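Local coordinates for outer membrane porin protein 32 (Delftia acidovorans, PDB 2FGQ), which forms anion-selective channels across the bacterial outer membrane as a homotrimeric porin, at residues 180-192 against 202-214. Numbering follows the deposited sequence.
Sequences NGPLSASLGLAQQ and DRDEITLGASYNF
Pro182 opens the contact beside Tyr212, its CB 3.8 Å from CZ of the ring. Its carbonyl O accepts from Asn213 N and from a water that also bonds Ser211 OG. Leu183 comes to the edge of the same ring, CB 3.8 Å from Tyr212 CD2. From Leu183 on, the two strands run antiparallel as neighbours in the 16-stranded porin barrel. Ser184, Ser186, Gly188, Ala190 and Gln192 each exchange a pair of backbone hydrogen bonds with Ser211, Gly209, Thr207, Glu205 and Arg203. Ser184 OG bonds Asp179 OD2, and both it and Ser186 OG bond Tyr104 OH, inside the barrel. On the other face Ala185 meets Ala210 through their CB atoms. Leu187 lays CD1 against Thr207 O at 3.5 Å. Leu189 CD2 packs on Ile206, 3.5 Å from both CG1 and CD1, the two side chains side by side. Gln191 carries CG anti to its backbone N (chi1 -177°), which runs the amide alongside Asp204. NE2 donates to Asp204 OD1 on the syn side (2.9 Å, 162°), with amide and carboxylate 24° from coplanar. A leucine in place of Gln191 would probably leave Asp204 OD1 without this N-H donor. Gln192 turns to the polar face and lies beside Arg203, with NE2 on Asp128 O. Arg203 bonds Asp129 O through NE and Glu205 OE1 through NH1, a 2.9 Å salt bridge. Mid-hairpin, Ala185, Leu187, Leu189, Ile206, Leu208 and Ala210 face outward, consistent with a lipid-facing porin wall, with the polar pair Gln191-Asp204 near one end. Several inward polar groups bond Tyr104, Asp128 or Asp129 in the segment folded into the channel.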
loop_
_atom_site.group_PDB
_atom_site.type_symbol
_atom_site.label_atom_id
_atom_site.label_comp_id
_atom_site.label_asym_id
_atom_site.label_seq_id
_atom_site.Cartn_x
_atom_site.Cartn_y
_atom_site.Cartn_z
ATOM N N ASN A 180 -9.337 -36.813 -9.813
ATOM C CA ASN A 180 -10.139 -37.166 -10.979
ATOM C C ASN A 180 -11.490 -36.454 -11.102
ATOM O O ASN A 180 -12.306 -36.829 -11.957
ATOM C CB ASN A 180 -10.280 -38.697 -11.053
ATOM C CG ASN A 180 -11.239 -39.259 -10.023
ATOM O OD1 ASN A 180 -11.870 -38.503 -9.260
ATOM N ND2 ASN A 180 -11.368 -40.599 -9.994
ATOM N N GLY A 181 -11.716 -35.438 -10.268
ATOM C CA GLY A 181 -13.012 -34.811 -10.116
ATOM C C GLY A 181 -13.611 -35.142 -8.746
ATOM O O GLY A 181 -13.401 -34.394 -7.785
ATOM N N PRO A 182 -14.343 -36.243 -8.623
ATOM C CA PRO A 182 -14.946 -36.599 -7.325
ATOM C C PRO A 182 -13.955 -37.013 -6.242
ATOM O O PRO A 182 -14.175 -36.773 -5.076
ATOM C CB PRO A 182 -15.881 -37.758 -7.674
ATOM C CG PRO A 182 -15.381 -38.307 -8.939
ATOM C CD PRO A 182 -14.790 -37.163 -9.690
ATOM N N LEU A 183 -12.863 -37.647 -6.648
ATOM C CA LEU A 183 -11.862 -38.163 -5.729
ATOM C C LEU A 183 -10.587 -37.335 -5.788
ATOM O O LEU A 183 -10.084 -37.005 -6.851
ATOM C CB LEU A 183 -11.530 -39.613 -6.066
ATOM C CG LEU A 183 -10.412 -40.264 -5.248
ATOM C CD1 LEU A 183 -10.790 -40.382 -3.813
ATOM C CD2 LEU A 183 -10.012 -41.644 -5.796
ATOM N N SER A 184 -10.076 -37.024 -4.610
ATOM C CA SER A 184 -8.823 -36.291 -4.461
ATOM C C SER A 184 -8.040 -36.875 -3.307
ATOM O O SER A 184 -8.604 -37.109 -2.231
ATOM C CB SER A 184 -9.125 -34.805 -4.178
ATOM O OG SER A 184 -7.937 -34.016 -4.106
ATOM N N ALA A 185 -6.750 -37.112 -3.526
ATOM C CA ALA A 185 -5.869 -37.503 -2.434
ATOM C C ALA A 185 -4.476 -36.941 -2.708
ATOM O O ALA A 185 -4.029 -36.935 -3.839
ATOM C CB ALA A 185 -5.796 -38.998 -2.332
ATOM N N SER A 186 -3.798 -36.515 -1.658
ATOM C CA SER A 186 -2.499 -35.880 -1.807
ATOM C C SER A 186 -1.603 -36.188 -0.629
ATOM O O SER A 186 -2.070 -36.231 0.506
ATOM C CB SER A 186 -2.619 -34.339 -1.885
ATOM O OG SER A 186 -3.635 -33.885 -2.772
ATOM N N LEU A 187 -0.310 -36.324 -0.916
ATOM C CA LEU A 187 0.728 -36.462 0.090
ATOM C C LEU A 187 1.750 -35.353 -0.119
ATOM O O LEU A 187 2.328 -35.242 -1.191
ATOM C CB LEU A 187 1.423 -37.816 -0.025
ATOM C CG LEU A 187 2.659 -38.008 0.875
ATOM C CD1 LEU A 187 2.268 -38.037 2.330
ATOM C CD2 LEU A 187 3.381 -39.291 0.458
ATOM N N GLY A 188 1.934 -34.530 0.918
ATOM C CA GLY A 188 2.883 -33.438 0.900
ATOM C C GLY A 188 4.007 -33.643 1.905
ATOM O O GLY A 188 3.808 -34.174 2.992
ATOM N N LEU A 189 5.194 -33.204 1.526
ATOM C CA LEU A 189 6.376 -33.257 2.388
ATOM C C LEU A 189 7.152 -31.945 2.194
ATOM O O LEU A 189 7.353 -31.495 1.069
ATOM C CB LEU A 189 7.302 -34.397 1.951
ATOM C CG LEU A 189 6.811 -35.846 1.908
ATOM C CD1 LEU A 189 7.833 -36.736 1.159
ATOM C CD2 LEU A 189 6.687 -36.272 3.294
ATOM N N ALA A 190 7.572 -31.343 3.303
ATOM C CA ALA A 190 8.324 -30.104 3.232
ATOM C C ALA A 190 9.277 -29.937 4.400
ATOM O O ALA A 190 9.036 -30.403 5.500
ATOM C CB ALA A 190 7.357 -28.934 3.240
ATOM N N GLN A 191 10.338 -29.223 4.154
ATOM C CA GLN A 191 11.265 -28.780 5.192
ATOM C C GLN A 191 11.535 -27.278 5.018
ATOM O O GLN A 191 11.849 -26.837 3.923
ATOM C CB GLN A 191 12.584 -29.543 5.128
ATOM C CG GLN A 191 13.510 -29.124 6.257
ATOM C CD GLN A 191 14.747 -29.914 6.304
ATOM O OE1 GLN A 191 15.677 -29.589 5.606
ATOM N NE2 GLN A 191 14.783 -30.960 7.140
ATOM N N GLN A 192 11.407 -26.544 6.115
ATOM C CA GLN A 192 11.858 -25.148 6.175
ATOM C C GLN A 192 12.999 -25.027 7.164
ATOM O O GLN A 192 13.086 -25.781 8.129
ATOM C CB GLN A 192 10.728 -24.173 6.558
ATOM C CG GLN A 192 9.717 -24.073 5.555
ATOM C CD GLN A 192 8.544 -23.122 5.882
ATOM O OE1 GLN A 192 7.471 -23.301 5.321
ATOM N NE2 GLN A 192 8.769 -22.087 6.716
ATOM N N ASP A 202 15.033 -27.064 12.120
ATOM C CA ASP A 202 14.309 -27.468 10.915
ATOM C C ASP A 202 12.827 -27.577 11.245
ATOM O O ASP A 202 12.449 -28.132 12.270
ATOM C CB ASP A 202 14.734 -28.861 10.446
ATOM C CG ASP A 202 16.126 -28.926 9.900
ATOM O OD1 ASP A 202 16.754 -27.895 9.594
ATOM O OD2 ASP A 202 16.707 -30.044 9.774
ATOM N N ARG A 203 11.988 -27.107 10.343
ATOM C CA ARG A 203 10.562 -27.289 10.428
ATOM C C ARG A 203 10.201 -28.330 9.369
ATOM O O ARG A 203 10.183 -28.044 8.175
ATOM C CB ARG A 203 9.832 -25.961 10.151
ATOM C CG ARG A 203 8.332 -26.006 10.285
ATOM C CD ARG A 203 7.651 -24.778 9.715
ATOM N NE ARG A 203 6.265 -24.616 10.147
ATOM C CZ ARG A 203 5.248 -25.358 9.697
ATOM N NH1 ARG A 203 5.438 -26.276 8.740
ATOM N NH2 ARG A 203 4.039 -25.137 10.170
ATOM N N ASP A 204 9.872 -29.531 9.831
ATOM C CA ASP A 204 9.556 -30.672 8.972
ATOM C C ASP A 204 8.046 -30.902 9.007
ATOM O O ASP A 204 7.465 -30.910 10.075
ATOM C CB ASP A 204 10.268 -31.945 9.485
ATOM C CG ASP A 204 11.750 -31.828 9.487
ATOM O OD1 ASP A 204 12.295 -31.040 8.668
ATOM O OD2 ASP A 204 12.468 -32.516 10.259
ATOM N N GLU A 205 7.419 -31.113 7.863
ATOM C CA GLU A 205 5.974 -31.267 7.797
ATOM C C GLU A 205 5.624 -32.345 6.787
ATOM O O GLU A 205 6.047 -32.309 5.637
ATOM C CB GLU A 205 5.377 -29.947 7.349
ATOM C CG GLU A 205 3.876 -29.775 7.369
ATOM C CD GLU A 205 3.488 -28.529 6.588
ATOM O OE1 GLU A 205 3.226 -27.492 7.254
ATOM O OE2 GLU A 205 3.497 -28.586 5.311
ATOM N N ILE A 206 4.829 -33.303 7.231
ATOM C CA ILE A 206 4.281 -34.332 6.366
ATOM C C ILE A 206 2.764 -34.261 6.493
ATOM O O ILE A 206 2.221 -34.217 7.604
ATOM C CB ILE A 206 4.844 -35.717 6.710
ATOM C CG1 ILE A 206 4.247 -36.757 5.762
ATOM C CG2 ILE A 206 4.486 -36.091 8.093
ATOM C CD1 ILE A 206 4.952 -38.071 5.761
ATOM N N THR A 207 2.080 -34.247 5.365
ATOM C CA THR A 207 0.642 -34.031 5.327
ATOM C C THR A 207 -0.025 -34.983 4.340
ATOM O O THR A 207 0.455 -35.152 3.229
ATOM C CB THR A 207 0.325 -32.586 4.882
ATOM O OG1 THR A 207 1.128 -31.663 5.611
ATOM C CG2 THR A 207 -1.116 -32.226 5.216
ATOM N N LEU A 208 -1.101 -35.642 4.764
ATOM C CA LEU A 208 -1.883 -36.518 3.911
ATOM C C LEU A 208 -3.320 -36.058 3.915
ATOM O O LEU A 208 -3.872 -35.871 4.969
ATOM C CB LEU A 208 -1.764 -37.967 4.433
ATOM C CG LEU A 208 -2.483 -39.024 3.606
ATOM C CD1 LEU A 208 -1.853 -39.212 2.255
ATOM C CD2 LEU A 208 -2.522 -40.366 4.372
ATOM N N GLY A 209 -3.929 -35.875 2.744
ATOM C CA GLY A 209 -5.316 -35.464 2.682
ATOM C C GLY A 209 -6.061 -36.277 1.642
ATOM O O GLY A 209 -5.467 -36.750 0.683
ATOM N N ALA A 210 -7.361 -36.451 1.859
ATOM C CA ALA A 210 -8.221 -37.141 0.883
ATOM C C ALA A 210 -9.633 -36.644 1.002
ATOM O O ALA A 210 -10.062 -36.227 2.080
ATOM C CB ALA A 210 -8.191 -38.646 1.086
ATOM N N SER A 211 -10.361 -36.702 -0.100
ATOM C CA SER A 211 -11.762 -36.330 -0.083
ATOM C C SER A 211 -12.510 -37.051 -1.183
ATOM O O SER A 211 -11.936 -37.467 -2.178
ATOM C CB SER A 211 -11.974 -34.822 -0.252
ATOM O OG SER A 211 -11.458 -34.316 -1.485
ATOM N N TYR A 212 -13.813 -37.204 -0.979
ATOM C CA TYR A 212 -14.675 -37.732 -2.013
ATOM C C TYR A 212 -15.944 -36.940 -2.040
ATOM O O TYR A 212 -16.578 -36.790 -1.018
ATOM C CB TYR A 212 -14.973 -39.235 -1.813
ATOM C CG TYR A 212 -15.568 -39.814 -3.079
ATOM C CD1 TYR A 212 -16.930 -39.872 -3.256
ATOM C CD2 TYR A 212 -14.759 -40.216 -4.138
ATOM C CE1 TYR A 212 -17.482 -40.350 -4.439
ATOM C CE2 TYR A 212 -15.306 -40.690 -5.304
ATOM C CZ TYR A 212 -16.672 -40.748 -5.445
ATOM O OH TYR A 212 -17.234 -41.232 -6.622
ATOM N N ASN A 213 -16.308 -36.453 -3.225
ATOM C CA ASN A 213 -17.513 -35.682 -3.437
ATOM C C ASN A 213 -18.578 -36.578 -4.066
ATOM O O ASN A 213 -18.488 -36.917 -5.250
ATOM C CB ASN A 213 -17.232 -34.482 -4.329
ATOM C CG ASN A 213 -18.345 -33.474 -4.288
ATOM O OD1 ASN A 213 -19.467 -33.794 -3.908
ATOM N ND2 ASN A 213 -18.025 -32.238 -4.633
ATOM N N PHE A 214 -19.547 -36.981 -3.236
ATOM C CA PHE A 214 -20.662 -37.836 -3.670
ATOM C C PHE A 214 -21.767 -37.005 -4.359
ATOM O O PHE A 214 -22.754 -37.572 -4.798
ATOM C CB PHE A 214 -21.289 -38.563 -2.478
ATOM C CG PHE A 214 -20.350 -39.423 -1.681
ATOM C CD1 PHE A 214 -20.222 -40.778 -1.957
ATOM C CD2 PHE A 214 -19.609 -38.898 -0.630
ATOM C CE1 PHE A 214 -19.389 -41.592 -1.220
ATOM C CE2 PHE A 214 -18.744 -39.714 0.106
ATOM C CZ PHE A 214 -18.660 -41.077 -0.181
HETATM O O HOH W 1 -13.160 -34.624 -3.600
#